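Local coordinates for periplasmic binding protein (Xylanimonas cellulosilytica, PDB 4MX8), which probably binds an iron-carrying or related metal-chelate solute outside the cell membrane and hands it to an ABC-type uptake transporter, at residues Tyr19-Asn24 / Thr38-Pro43; Ala55-Ile60 / Asp77-Tyr82; Ala170-Ala175 / Asp308-Ala313; Ile234-Leu239 / Lys265-Asn270. All blocks are in the same frame, centred on the assembly; numbering follows the deposited sequence.

Interaction 1: Tyr19-Asn24 / Thr38-Pro43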
loop_
_atom_site.group_PDB
_atom_site.type_symbol
_atom_site.label_atom_id
_atom_site.label_comp_id
_atom_site.label_asym_id
_atom_site.label_seq_id
_atom_site.Cartn_x
_atom_site.Cartn_y
_atom_site.Cartn_z
ATOM N N TYR A 19 -21.163 -0.801 -8.326
ATOM C CA TYR A 19 -20.112 -0.234 -7.470
ATOM C C TYR A 19 -20.176 1.295 -7.449
ATOM O O TYR A 19 -20.048 1.948 -8.500
ATOM C CB TYR A 19 -18.715 -0.696 -7.887
ATOM C CG TYR A 19 -17.664 -0.288 -6.876
ATOM C CD1 TYR A 19 -17.588 -0.915 -5.637
ATOM C CD2 TYR A 19 -16.755 0.715 -7.148
ATOM C CE1 TYR A 19 -16.639 -0.548 -4.699
ATOM C CE2 TYR A 19 -15.800 1.088 -6.215
ATOM C CZ TYR A 19 -15.745 0.455 -4.987
ATOM O OH TYR A 19 -14.798 0.809 -4.040
ATOM N N THR A 20 -20.393 1.852 -6.252
ATOM C CA THR A 20 -20.566 3.291 -6.097
ATOM C C THR A 20 -19.614 3.845 -5.060
ATOM O O THR A 20 -19.581 3.384 -3.921
ATOM C CB THR A 20 -21.986 3.664 -5.706
ATOM O OG1 THR A 20 -22.877 3.304 -6.770
ATOM C CG2 THR A 20 -22.085 5.155 -5.477
ATOM N N TRP A 21 -18.842 4.847 -5.465
ATOM C CA TRP A 21 -17.839 5.422 -4.587
ATOM C C TRP A 21 -17.678 6.920 -4.825
ATOM O O TRP A 21 -18.151 7.454 -5.839
ATOM C CB TRP A 21 -16.514 4.675 -4.755
ATOM C CG TRP A 21 -15.695 5.049 -5.956
ATOM C CD1 TRP A 21 -14.545 5.794 -5.960
ATOM C CD2 TRP A 21 -15.930 4.675 -7.322
ATOM N NE1 TRP A 21 -14.053 5.901 -7.240
ATOM C CE2 TRP A 21 -14.887 5.227 -8.093
ATOM C CE3 TRP A 21 -16.924 3.935 -7.967
ATOM C CZ2 TRP A 21 -14.816 5.066 -9.474
ATOM C CZ3 TRP A 21 -16.851 3.770 -9.339
ATOM C CH2 TRP A 21 -15.801 4.331 -10.079
ATOM N N ASP A 22 -17.034 7.600 -3.877
ATOM C CA ASP A 22 -16.748 9.016 -4.052
ATOM C C ASP A 22 -15.400 9.189 -4.761
ATOM O O ASP A 22 -14.334 9.134 -4.147
ATOM C CB ASP A 22 -16.803 9.755 -2.718
ATOM C CG ASP A 22 -18.217 9.840 -2.154
ATOM O OD1 ASP A 22 -19.102 10.435 -2.807
ATOM O OD2 ASP A 22 -18.445 9.314 -1.048
ATOM N N ARG A 23 -15.469 9.377 -6.076
ATOM C CA ARG A 23 -14.289 9.419 -6.931
ATOM C C ARG A 23 -13.537 10.737 -6.838
ATOM O O ARG A 23 -14.132 11.820 -6.897
ATOM C CB ARG A 23 -14.689 9.189 -8.385
ATOM C CG ARG A 23 -13.508 8.911 -9.292
ATOM C CD ARG A 23 -13.964 8.503 -10.670
ATOM N NE ARG A 23 -14.473 9.638 -11.437
ATOM C CZ ARG A 23 -13.700 10.494 -12.103
ATOM N NH1 ARG A 23 -12.371 10.355 -12.079
ATOM N NH2 ARG A 23 -14.267 11.491 -12.788
ATOM N N ASN A 24 -12.223 10.654 -6.674
ATOM C CA ASN A 24 -11.425 11.849 -6.778
ATOM C C ASN A 24 -11.308 12.193 -8.263
ATOM O O ASN A 24 -10.681 11.447 -9.037
ATOM C CB ASN A 24 -10.046 11.665 -6.164
ATOM C CG ASN A 24 -9.197 12.911 -6.303
ATOM O OD1 ASN A 24 -9.712 13.981 -6.627
ATOM N ND2 ASN A 24 -7.901 12.789 -6.062
ATOM N N THR A 38 -19.756 8.316 -8.122
ATOM C CA THR A 38 -19.783 7.666 -9.421
ATOM C C THR A 38 -20.278 6.222 -9.258
ATOM O O THR A 38 -19.966 5.551 -8.269
ATOM C CB THR A 38 -18.371 7.696 -10.037
ATOM O OG1 THR A 38 -18.055 9.036 -10.444
ATOM C CG2 THR A 38 -18.260 6.763 -11.224
ATOM N N THR A 39 -21.068 5.746 -10.212
ATOM C CA THR A 39 -21.470 4.344 -10.191
ATOM C C THR A 39 -21.025 3.622 -11.457
ATOM O O THR A 39 -21.081 4.174 -12.552
ATOM C CB THR A 39 -22.978 4.193 -10.054
ATOM O OG1 THR A 39 -23.416 4.852 -8.858
ATOM C CG2 THR A 39 -23.337 2.739 -9.975
ATOM N N VAL A 40 -20.558 2.390 -11.297
ATOM C CA VAL A 40 -20.166 1.572 -12.433
ATOM C C VAL A 40 -20.776 0.181 -12.274
ATOM O O VAL A 40 -20.775 -0.375 -11.172
ATOM C CB VAL A 40 -18.633 1.494 -12.554
ATOM C CG1 VAL A 40 -18.233 0.505 -13.620
ATOM C CG2 VAL A 40 -18.079 2.861 -12.899
ATOM N N GLU A 41 -21.334 -0.360 -13.358
ATOM C CA GLU A 41 -21.861 -1.721 -13.321
ATOM C C GLU A 41 -20.777 -2.713 -13.743
ATOM O O GLU A 41 -20.419 -2.794 -14.922
ATOM C CB GLU A 41 -23.092 -1.862 -14.212
ATOM C CG GLU A 41 -24.191 -0.821 -13.963
ATOM C CD GLU A 41 -24.908 -0.995 -12.627
ATOM O OE1 GLU A 41 -24.925 -2.133 -12.095
ATOM O OE2 GLU A 41 -25.462 0.014 -12.117
ATOM N N VAL A 42 -20.262 -3.451 -12.760
ATOM C CA VAL A 42 -19.198 -4.431 -12.944
ATOM C C VAL A 42 -19.794 -5.790 -13.243
ATOM O O VAL A 42 -20.688 -6.239 -12.536
ATOM C CB VAL A 42 -18.441 -4.627 -11.633
ATOM C CG1 VAL A 42 -17.231 -5.508 -11.848
ATOM C CG2 VAL A 42 -18.032 -3.311 -11.075
ATOM N N PRO A 43 -19.285 -6.474 -14.272
ATOM C CA PRO A 43 -19.776 -7.830 -14.535
ATOM C C PRO A 43 -19.299 -8.826 -13.469
ATOM O O PRO A 43 -18.137 -8.773 -13.057
ATOM C CB PRO A 43 -19.150 -8.160 -15.892
ATOM C CG PRO A 43 -17.906 -7.352 -15.933
ATOM C CD PRO A 43 -18.258 -6.056 -15.242
#
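W21 and T38 sit opposite each other, their side chains side by side and pointing the same way. The first torsion of W21 (chi1 79°) puts CG in the crowded position between backbone N and carbonyl carbon, and the indole leans in under the other strand. T38 then lies over one face of the six-membered ring: its CB is 4.3 Å from the centroid of the W21 ring, a CH-pi contact, and its CG2, anti to the backbone N, reaches to 3.6 Å from W21 CH2. V40 comes to the same ring differently, with CG2 in plane at the edge, 3.9 Å from W21 CZ3. Strands 16-24 and 35-43 form an antiparallel beta hairpin whose W21 face lies on helix 119-123 and strand 128-130. W21 NE1 donates to D130 OD2, and the indole meets W119 edge-to-face. W21 with T38 and Y19 with V40 are hydrogen-bonded pairs; Y19 N gives to V40 O nearly along the C=O axis at 2.9 Å, and V40 N returns the bond to Y19 O. Between them T20 and T39 form the non-hydrogen-bonded pair on the other, exposed face. Both threonines hold OG1 beside their own N and anti to the carbonyl carbon, so T20 OG1 and T39 OG1 meet as a hydrogen bond of 2.7 Å. Y19 turns its ring away from 38-43, CG anti to the backbone N (chi1 -171°), toward F147; that leaves Y19 CB to touch V42 CG2 at 4.2 Å.

Interaction 2: Ala55-Ile60 / Asp77-Tyr82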
loop_
_atom_site.group_PDB
_atom_site.type_symbol
_atom_site.label_atom_id
_atom_site.label_comp_id
_atom_site.label_asym_id
_atom_site.label_seq_id
_atom_site.Cartn_x
_atom_site.Cartn_y
_atom_site.Cartn_z
ATOM N N ALA A 55 -2.514 -3.525 -5.468
ATOM C CA ALA A 55 -3.213 -4.031 -4.312
ATOM C C ALA A 55 -4.482 -4.745 -4.753
ATOM O O ALA A 55 -4.869 -5.759 -4.165
ATOM C CB ALA A 55 -3.510 -2.931 -3.359
ATOM N N ALA A 56 -5.132 -4.231 -5.792
ATOM C CA ALA A 56 -6.258 -4.971 -6.369
ATOM C C ALA A 56 -5.778 -6.240 -7.049
ATOM O O ALA A 56 -6.459 -7.257 -6.989
ATOM C CB ALA A 56 -7.021 -4.132 -7.337
ATOM N N LEU A 57 -4.616 -6.176 -7.703
ATOM C CA LEU A 57 -4.048 -7.370 -8.332
ATOM C C LEU A 57 -3.841 -8.426 -7.256
ATOM O O LEU A 57 -4.251 -9.568 -7.419
ATOM C CB LEU A 57 -2.734 -7.069 -9.067
ATOM C CG LEU A 57 -2.169 -8.195 -9.954
ATOM C CD1 LEU A 57 -1.360 -7.605 -11.076
ATOM C CD2 LEU A 57 -1.304 -9.195 -9.196
ATOM N N ASP A 58 -3.208 -8.014 -6.159
ATOM C CA ASP A 58 -2.978 -8.859 -4.998
ATOM C C ASP A 58 -4.258 -9.587 -4.576
ATOM O O ASP A 58 -4.321 -10.819 -4.591
ATOM C CB ASP A 58 -2.466 -7.988 -3.850
ATOM C CG ASP A 58 -2.044 -8.790 -2.624
ATOM O OD1 ASP A 58 -2.444 -9.974 -2.481
ATOM O OD2 ASP A 58 -1.313 -8.215 -1.782
ATOM N N THR A 59 -5.279 -8.824 -4.203
ATOM C CA THR A 59 -6.499 -9.428 -3.682
ATOM C C THR A 59 -7.190 -10.326 -4.709
ATOM O O THR A 59 -7.641 -11.436 -4.370
ATOM C CB THR A 59 -7.471 -8.384 -3.100
ATOM O OG1 THR A 59 -6.854 -7.749 -1.971
ATOM C CG2 THR A 59 -8.744 -9.051 -2.631
ATOM N N ILE A 60 -7.261 -9.870 -5.959
ATOM C CA ILE A 60 -7.865 -10.705 -7.005
ATOM C C ILE A 60 -7.184 -12.080 -7.076
ATOM O O ILE A 60 -7.854 -13.102 -7.148
ATOM C CB ILE A 60 -7.916 -10.016 -8.372
ATOM C CG1 ILE A 60 -8.907 -8.858 -8.315
ATOM C CG2 ILE A 60 -8.404 -10.965 -9.405
ATOM C CD1 ILE A 60 -8.806 -7.923 -9.486
ATOM N N ASP A 77 7.432 -9.420 -7.584
ATOM C CA ASP A 77 7.635 -10.847 -7.801
ATOM C C ASP A 77 6.625 -11.699 -7.032
ATOM O O ASP A 77 6.159 -12.717 -7.532
ATOM C CB ASP A 77 9.071 -11.250 -7.454
ATOM C CG ASP A 77 9.632 -10.473 -6.266
ATOM O OD1 ASP A 77 8.856 -10.108 -5.335
ATOM O OD2 ASP A 77 10.864 -10.234 -6.275
ATOM N N TYR A 78 6.252 -11.271 -5.832
ATOM C CA TYR A 78 5.328 -12.072 -5.040
ATOM C C TYR A 78 3.904 -12.108 -5.576
ATOM O O TYR A 78 3.096 -12.916 -5.122
ATOM C CB TYR A 78 5.375 -11.688 -3.556
ATOM C CG TYR A 78 4.795 -10.352 -3.161
ATOM C CD1 TYR A 78 3.447 -10.226 -2.857
ATOM C CD2 TYR A 78 5.595 -9.229 -3.026
ATOM C CE1 TYR A 78 2.902 -9.018 -2.471
ATOM C CE2 TYR A 78 5.049 -8.005 -2.636
ATOM C CZ TYR A 78 3.703 -7.917 -2.360
ATOM O OH TYR A 78 3.127 -6.738 -1.972
ATOM N N LEU A 79 3.603 -11.239 -6.541
ATOM C CA LEU A 79 2.287 -11.219 -7.185
ATOM C C LEU A 79 2.344 -11.728 -8.622
ATOM O O LEU A 79 1.310 -11.908 -9.263
ATOM C CB LEU A 79 1.687 -9.821 -7.162
ATOM C CG LEU A 79 1.448 -9.255 -5.770
ATOM C CD1 LEU A 79 0.863 -7.867 -5.876
ATOM C CD2 LEU A 79 0.530 -10.167 -5.005
ATOM N N GLU A 80 3.556 -11.971 -9.114
ATOM C CA GLU A 80 3.766 -12.375 -10.495
ATOM C C GLU A 80 2.946 -13.604 -10.850
ATOM O O GLU A 80 2.445 -13.724 -11.969
ATOM C CB GLU A 80 5.246 -12.649 -10.740
ATOM C CG GLU A 80 5.705 -12.330 -12.142
ATOM C CD GLU A 80 7.137 -11.802 -12.202
ATOM O OE1 GLU A 80 7.371 -10.640 -11.772
ATOM O OE2 GLU A 80 8.020 -12.551 -12.694
ATOM N N GLU A 81 2.786 -14.500 -9.882
ATOM C CA GLU A 81 2.087 -15.773 -10.102
ATOM C C GLU A 81 0.624 -15.629 -10.491
ATOM O O GLU A 81 0.051 -16.537 -11.076
ATOM C CB GLU A 81 2.189 -16.670 -8.868
ATOM C CG GLU A 81 1.194 -16.349 -7.779
ATOM C CD GLU A 81 1.448 -17.132 -6.504
ATOM O OE1 GLU A 81 0.637 -18.044 -6.194
ATOM O OE2 GLU A 81 2.456 -16.823 -5.819
ATOM N N TYR A 82 0.020 -14.495 -10.163
ATOM C CA TYR A 82 -1.396 -14.312 -10.442
ATOM C C TYR A 82 -1.673 -13.782 -11.866
ATOM O O TYR A 82 -2.818 -13.533 -12.240
ATOM C CB TYR A 82 -2.020 -13.403 -9.382
ATOM C CG TYR A 82 -1.878 -13.917 -7.971
ATOM C CD1 TYR A 82 -2.353 -15.162 -7.621
ATOM C CD2 TYR A 82 -1.296 -13.145 -6.980
ATOM C CE1 TYR A 82 -2.243 -15.636 -6.331
ATOM C CE2 TYR A 82 -1.180 -13.619 -5.673
ATOM C CZ TYR A 82 -1.659 -14.872 -5.365
ATOM O OH TYR A 82 -1.554 -15.372 -4.094
#
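L79 drives its side chain at the flank of helix 54-62, CG anti to the carbonyl carbon and the chain extended (chi2 180°). It crosses D58 at about a right angle, with CD2 3.7 Å from D58 CA and CD1 3.9 Å from D58 CB. L57 slides past in the opposite direction: its CG is anti to the backbone N, and its CD2 ends up 3.7 Å from L79 CB. The same L57 methyl also reaches Y82 CB, at 4.3 Å. Y82 in turn presents a ring edge to L79 CD2, in plane, while E81 CG lies over the centre of one ring face. No hydrogen bond crosses between the two segments. An alanine in place of L79 would remove both methyls that lie on D58, and would probably loosen the seat of the 77-82 turn on the helix. The contact belongs to the N-terminal lobe of this TroA-like fold, where L57 also packs on V51 of strand 49-51 and on I67 of strand 67-70. Further out, the carboxylate of D58 is held by two bonds to helix 299-309. Its CG is anti to the backbone N (chi1 -174°), and OD1 accepts from E300 N while OD2 is hydrogen-bonded to T301 OG1. Since E300 lies in the first turn of helix 299-309, that helix end is likely to stabilise a charged carboxylate. T301 OG1 is also hydrogen-bonded to Y78 OH, so one hydroxyl ties both segments to the C-terminal helix; the Y78 ring turns an edge to the acid, CE1 lying 4.3 Å from D58 OD2.

Interaction 3: Ala170-Ala175 / Asp308-Ala313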
loop_
_atom_site.group_PDB
_atom_site.type_symbol
_atom_site.label_atom_id
_atom_site.label_comp_id
_atom_site.label_asym_id
_atom_site.label_seq_id
_atom_site.Cartn_x
_atom_site.Cartn_y
_atom_site.Cartn_z
ATOM N N ALA A 170 -4.091 -8.563 14.783
ATOM C CA ALA A 170 -4.185 -8.566 16.234
ATOM C C ALA A 170 -2.963 -9.206 16.854
ATOM O O ALA A 170 -2.512 -8.768 17.906
ATOM C CB ALA A 170 -5.411 -9.271 16.671
ATOM N N GLU A 171 -2.426 -10.235 16.196
ATOM C CA GLU A 171 -1.207 -10.895 16.654
ATOM C C GLU A 171 -0.048 -9.916 16.701
ATOM O O GLU A 171 0.664 -9.848 17.699
ATOM C CB GLU A 171 -0.841 -12.069 15.750
ATOM C CG GLU A 171 0.363 -12.881 16.235
ATOM C CD GLU A 171 0.784 -13.983 15.247
ATOM O OE1 GLU A 171 0.178 -14.070 14.146
ATOM O OE2 GLU A 171 1.732 -14.755 15.566
ATOM N N ALA A 172 0.128 -9.150 15.623
ATOM C CA ALA A 172 1.191 -8.154 15.550
ATOM C C ALA A 172 0.999 -7.019 16.558
ATOM O O ALA A 172 1.937 -6.655 17.268
ATOM C CB ALA A 172 1.306 -7.604 14.157
ATOM N N LYS A 173 -0.204 -6.455 16.626
ATOM C CA LYS A 173 -0.495 -5.433 17.642
ATOM C C LYS A 173 -0.110 -5.912 19.050
ATOM O O LYS A 173 0.478 -5.166 19.841
ATOM C CB LYS A 173 -1.966 -5.010 17.602
ATOM C CG LYS A 173 -2.343 -4.149 16.420
ATOM C CD LYS A 173 -3.854 -3.960 16.323
ATOM C CE LYS A 173 -4.377 -3.189 17.504
ATOM N NZ LYS A 173 -5.862 -3.202 17.574
ATOM N N ALA A 174 -0.431 -7.166 19.355
ATOM C CA ALA A 174 -0.006 -7.744 20.618
ATOM C C ALA A 174 1.533 -7.738 20.735
ATOM O O ALA A 174 2.072 -7.315 21.754
ATOM C CB ALA A 174 -0.556 -9.118 20.767
ATOM N N ALA A 175 2.234 -8.172 19.686
ATOM C CA ALA A 175 3.697 -8.166 19.686
ATOM C C ALA A 175 4.286 -6.771 19.931
ATOM O O ALA A 175 5.230 -6.620 20.709
ATOM C CB ALA A 175 4.221 -8.737 18.403
ATOM N N ASP A 308 6.396 -8.460 8.890
ATOM C CA ASP A 308 7.363 -7.400 9.110
ATOM C C ASP A 308 7.229 -6.845 10.517
ATOM O O ASP A 308 8.215 -6.724 11.229
ATOM C CB ASP A 308 7.193 -6.285 8.076
ATOM C CG ASP A 308 7.875 -6.602 6.756
ATOM O OD1 ASP A 308 8.606 -7.644 6.666
ATOM O OD2 ASP A 308 7.684 -5.787 5.814
ATOM N N VAL A 309 6.008 -6.512 10.919
ATOM C CA VAL A 309 5.808 -5.971 12.251
ATOM C C VAL A 309 6.200 -7.017 13.301
ATOM O O VAL A 309 6.867 -6.688 14.273
ATOM C CB VAL A 309 4.366 -5.460 12.445
ATOM C CG1 VAL A 309 4.115 -5.064 13.876
ATOM C CG2 VAL A 309 4.100 -4.284 11.535
ATOM N N LEU A 310 5.851 -8.284 13.078
ATOM C CA LEU A 310 6.145 -9.343 14.059
ATOM C C LEU A 310 7.628 -9.537 14.379
ATOM O O LEU A 310 7.966 -10.250 15.316
ATOM C CB LEU A 310 5.498 -10.674 13.660
ATOM C CG LEU A 310 4.010 -10.865 13.992
ATOM C CD1 LEU A 310 3.398 -12.022 13.230
ATOM C CD2 LEU A 310 3.806 -11.049 15.467
ATOM N N GLN A 311 8.507 -8.898 13.615
ATOM C CA GLN A 311 9.934 -8.914 13.918
ATOM C C GLN A 311 10.256 -8.359 15.302
ATOM O O GLN A 311 11.248 -8.781 15.881
ATOM C CB GLN A 311 10.733 -8.106 12.901
ATOM C CG GLN A 311 10.680 -8.583 11.464
ATOM C CD GLN A 311 11.402 -7.625 10.505
ATOM O OE1 GLN A 311 12.622 -7.734 10.289
ATOM N NE2 GLN A 311 10.651 -6.679 9.933
ATOM N N VAL A 312 9.467 -7.407 15.830
ATOM C CA VAL A 312 9.787 -6.868 17.171
ATOM C C VAL A 312 9.847 -7.950 18.218
ATOM O O VAL A 312 10.599 -7.839 19.185
ATOM C CB VAL A 312 8.799 -5.832 17.729
ATOM C CG1 VAL A 312 9.197 -4.455 17.329
ATOM C CG2 VAL A 312 7.369 -6.160 17.345
ATOM N N ALA A 313 9.040 -8.986 18.029
ATOM C CA ALA A 313 8.988 -10.087 18.973
ATOM C C ALA A 313 10.362 -10.708 19.149
ATOM O O ALA A 313 10.695 -11.204 20.228
ATOM C CB ALA A 313 8.002 -11.126 18.513
#
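Residues 170-175 are regular helix, A174 N and A175 N bonding back four residues, whereas in 308-313 the amides of Q311, V312 and A313 each reach back three. The two backbones come close at two points in step: A172 CA is 5.3 Å from L310 CA, and A175 CA is 5.7 Å from A313 CA. The small side chains of A172 and A175 are consistent with so close an approach. A175 directs its CB at the partner, 3.8 Å from L310 CD2, and A172 CB meets V309 CG1 at 3.8 Å. L310 lies against A172 and A175 with CD2, which also touches CG of E171, while CD1 meets the carboxylate end of E171. The glutamate, extended with CG anti to the backbone N (chi1 -175°), crosses the leucine at about a right angle, its CD 3.8 Å from L310 CD1. Helix 155-179 is the long helix that in this family of binding proteins spans the two lobes, and here the C-terminal end of the chain runs against it. V309 and V312 reach on from here to W248 of strand 246-251, so the pair closes over the C-terminal sheet. V312 holds CG2 between its own N and carbonyl carbon, 4.0 Å from A175 O. Behind the contact, Q311 NE2 gives D308 O an in-plane bond on a lone pair at 2.8 Å, while D308 OD2 accepts from N288 N and W292 NE1.

Interaction 4: Ile234-Leu239 / Lys265-Asn270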
loop_
_atom_site.group_PDB
_atom_site.type_symbol
_atom_site.label_atom_id
_atom_site.label_comp_id
_atom_site.label_asym_id
_atom_site.label_seq_id
_atom_site.Cartn_x
_atom_site.Cartn_y
_atom_site.Cartn_z
ATOM N N ILE A 234 14.053 15.181 8.160
ATOM C CA ILE A 234 14.680 15.263 9.469
ATOM C C ILE A 234 16.154 14.868 9.382
ATOM O O ILE A 234 16.549 14.088 8.507
ATOM C CB ILE A 234 13.953 14.373 10.510
ATOM C CG1 ILE A 234 14.032 12.903 10.122
ATOM C CG2 ILE A 234 12.494 14.781 10.664
ATOM C CD1 ILE A 234 13.468 11.987 11.187
ATOM N N SER A 235 16.965 15.417 10.286
ATOM C CA SER A 235 18.392 15.121 10.322
ATOM C C SER A 235 18.636 13.856 11.132
ATOM O O SER A 235 17.736 13.376 11.805
ATOM C CB SER A 235 19.137 16.286 10.957
ATOM O OG SER A 235 18.609 16.572 12.242
ATOM N N PHE A 236 19.850 13.314 11.074
ATOM C CA PHE A 236 20.192 12.208 11.961
ATOM C C PHE A 236 20.099 12.668 13.409
ATOM O O PHE A 236 19.710 11.907 14.285
ATOM C CB PHE A 236 21.591 11.673 11.674
ATOM C CG PHE A 236 21.746 11.105 10.302
ATOM C CD1 PHE A 236 20.980 10.028 9.895
ATOM C CD2 PHE A 236 22.663 11.639 9.418
ATOM C CE1 PHE A 236 21.127 9.497 8.619
ATOM C CE2 PHE A 236 22.810 11.114 8.155
ATOM C CZ PHE A 236 22.045 10.044 7.752
ATOM N N GLU A 237 20.441 13.928 13.651
ATOM C CA GLU A 237 20.357 14.502 14.989
ATOM C C GLU A 237 18.932 14.475 15.573
ATOM O O GLU A 237 18.758 14.413 16.790
ATOM C CB GLU A 237 20.916 15.923 14.992
ATOM C CG GLU A 237 22.414 16.005 14.753
ATOM C CD GLU A 237 22.767 16.153 13.286
ATOM O OE1 GLU A 237 23.913 16.561 12.980
ATOM O OE2 GLU A 237 21.898 15.862 12.436
ATOM N N PHE A 238 17.927 14.518 14.703
ATOM C CA PHE A 238 16.532 14.385 15.116
ATOM C C PHE A 238 16.322 13.042 15.802
ATOM O O PHE A 238 15.661 12.966 16.837
ATOM C CB PHE A 238 15.608 14.515 13.892
ATOM C CG PHE A 238 14.129 14.475 14.212
ATOM C CD1 PHE A 238 13.459 13.260 14.360
ATOM C CD2 PHE A 238 13.399 15.654 14.329
ATOM C CE1 PHE A 238 12.095 13.215 14.647
ATOM C CE2 PHE A 238 12.032 15.617 14.606
ATOM C CZ PHE A 238 11.385 14.391 14.765
ATOM N N LEU A 239 16.878 11.980 15.218
ATOM C CA LEU A 239 16.723 10.645 15.789
ATOM C C LEU A 239 17.318 10.636 17.176
ATOM O O LEU A 239 16.682 10.188 18.125
ATOM C CB LEU A 239 17.407 9.590 14.932
ATOM C CG LEU A 239 16.801 9.413 13.553
ATOM C CD1 LEU A 239 17.549 8.346 12.792
ATOM C CD2 LEU A 239 15.349 9.054 13.695
ATOM N N LYS A 265 20.062 0.693 5.265
ATOM C CA LYS A 265 21.018 0.202 6.252
ATOM C C LYS A 265 22.321 1.010 6.297
ATOM O O LYS A 265 22.716 1.479 7.366
ATOM C CB LYS A 265 21.328 -1.281 6.031
ATOM C CG LYS A 265 21.583 -2.026 7.325
ATOM C CD LYS A 265 21.549 -3.534 7.151
ATOM C CE LYS A 265 21.813 -4.230 8.484
ATOM N NZ LYS A 265 22.004 -5.701 8.341
ATOM N N VAL A 266 22.980 1.188 5.155
ATOM C CA VAL A 266 24.241 1.919 5.172
ATOM C C VAL A 266 24.056 3.416 5.401
ATOM O O VAL A 266 24.908 4.053 6.011
ATOM C CB VAL A 266 25.164 1.632 3.938
ATOM C CG1 VAL A 266 24.668 0.441 3.135
ATOM C CG2 VAL A 266 25.323 2.865 3.054
ATOM N N VAL A 267 22.955 3.976 4.919
ATOM C CA VAL A 267 22.645 5.377 5.183
ATOM C C VAL A 267 22.535 5.648 6.681
ATOM O O VAL A 267 22.963 6.692 7.164
ATOM C CB VAL A 267 21.326 5.783 4.507
ATOM C CG1 VAL A 267 20.845 7.127 5.016
ATOM C CG2 VAL A 267 21.491 5.805 3.005
ATOM N N LEU A 268 21.958 4.692 7.406
ATOM C CA LEU A 268 21.778 4.801 8.854
ATOM C C LEU A 268 23.006 4.311 9.628
ATOM O O LEU A 268 22.999 4.256 10.855
ATOM C CB LEU A 268 20.533 4.032 9.296
ATOM C CG LEU A 268 19.210 4.578 8.775
ATOM C CD1 LEU A 268 18.059 3.661 9.163
ATOM C CD2 LEU A 268 18.972 5.986 9.296
ATOM N N ASP A 269 24.060 3.951 8.910
ATOM C CA ASP A 269 25.309 3.580 9.557
ATOM C C ASP A 269 26.229 4.795 9.655
ATOM O O ASP A 269 27.162 4.950 8.861
ATOM C CB ASP A 269 25.997 2.439 8.802
ATOM C CG ASP A 269 27.044 1.747 9.638
ATOM O OD1 ASP A 269 27.008 1.911 10.876
ATOM O OD2 ASP A 269 27.897 1.038 9.065
ATOM N N ASN A 270 25.942 5.661 10.621
ATOM C CA ASN A 270 26.744 6.856 10.866
ATOM C C ASN A 270 26.926 7.149 12.359
ATOM O O ASN A 270 26.050 6.841 13.159
ATOM C CB ASN A 270 26.142 8.058 10.144
ATOM C CG ASN A 270 24.806 8.455 10.696
ATOM O OD1 ASN A 270 24.725 9.126 11.719
ATOM N ND2 ASN A 270 23.744 8.056 10.017
#
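I234 enters as extended chain, hydrogen-bonded through its backbone to L193 on strand 192-195, and it lays CG2 over the centre of the F238 ring, 3.8 Å above the plane. S235 follows at the N-cap of helix 236-242: its OG accepts from F238 N at 3.3 Å. F236, in the first turn, carries most of the contact with 265-270. CG anti to the carbonyl carbon (chi1 -63°) sends the ring out to the other segment, where N270 ND2 stands 3.2 Å above the ring plane, over its centre. The amide is tilted rather than laid flat, its plane 46° from that of the ring. Two bonds hold the amide: N270 ND2 donates to V267 O at 3.3 Å, in the amide plane and on a carbonyl lone pair, and N270 OD1 accepts from V273 N. Both segments flank the C-terminal sheet of the TroA-like fold, joining the start of one helix to the turn that ends helix 264-267. The rim of the F236 ring also meets aliphatic groups, with L268 CD2 at the edge, 4.2 Å from F236 CE1, and V267 CG1 4.2 Å from F236 CZ. An alanine in place of F236 would take away the surface under the N270 amide and the contacts with V267 and L268, and would probably leave the two segments poorly joined. One turn on, L239 also points toward 265-270, and its CD1 lies 4.5 Å from L268 CD2. Both leucines rest on L193, and L268 reaches I186 of strand 183-189 as well.

Interactions 1 and 2 belong to the N-terminal part of the molecule, with centres 22 Å apart; interaction 4 lies in the C-terminal part, its centre 44 Å from that of interaction 1. Interaction 3 falls between, 24 Å from both interaction 2 and interaction 4, centre to centre. Helix 299-309 connects two of them: its first turn holds D58 of interaction 2 and its other end enters interaction 3. Interaction 4 is nested in the chain loop that interaction 3 closes, their nearest atoms about 10 Å apart. In relatives the solute binds in a cleft between the lobes; none of the four contacts can be assigned to such a site here.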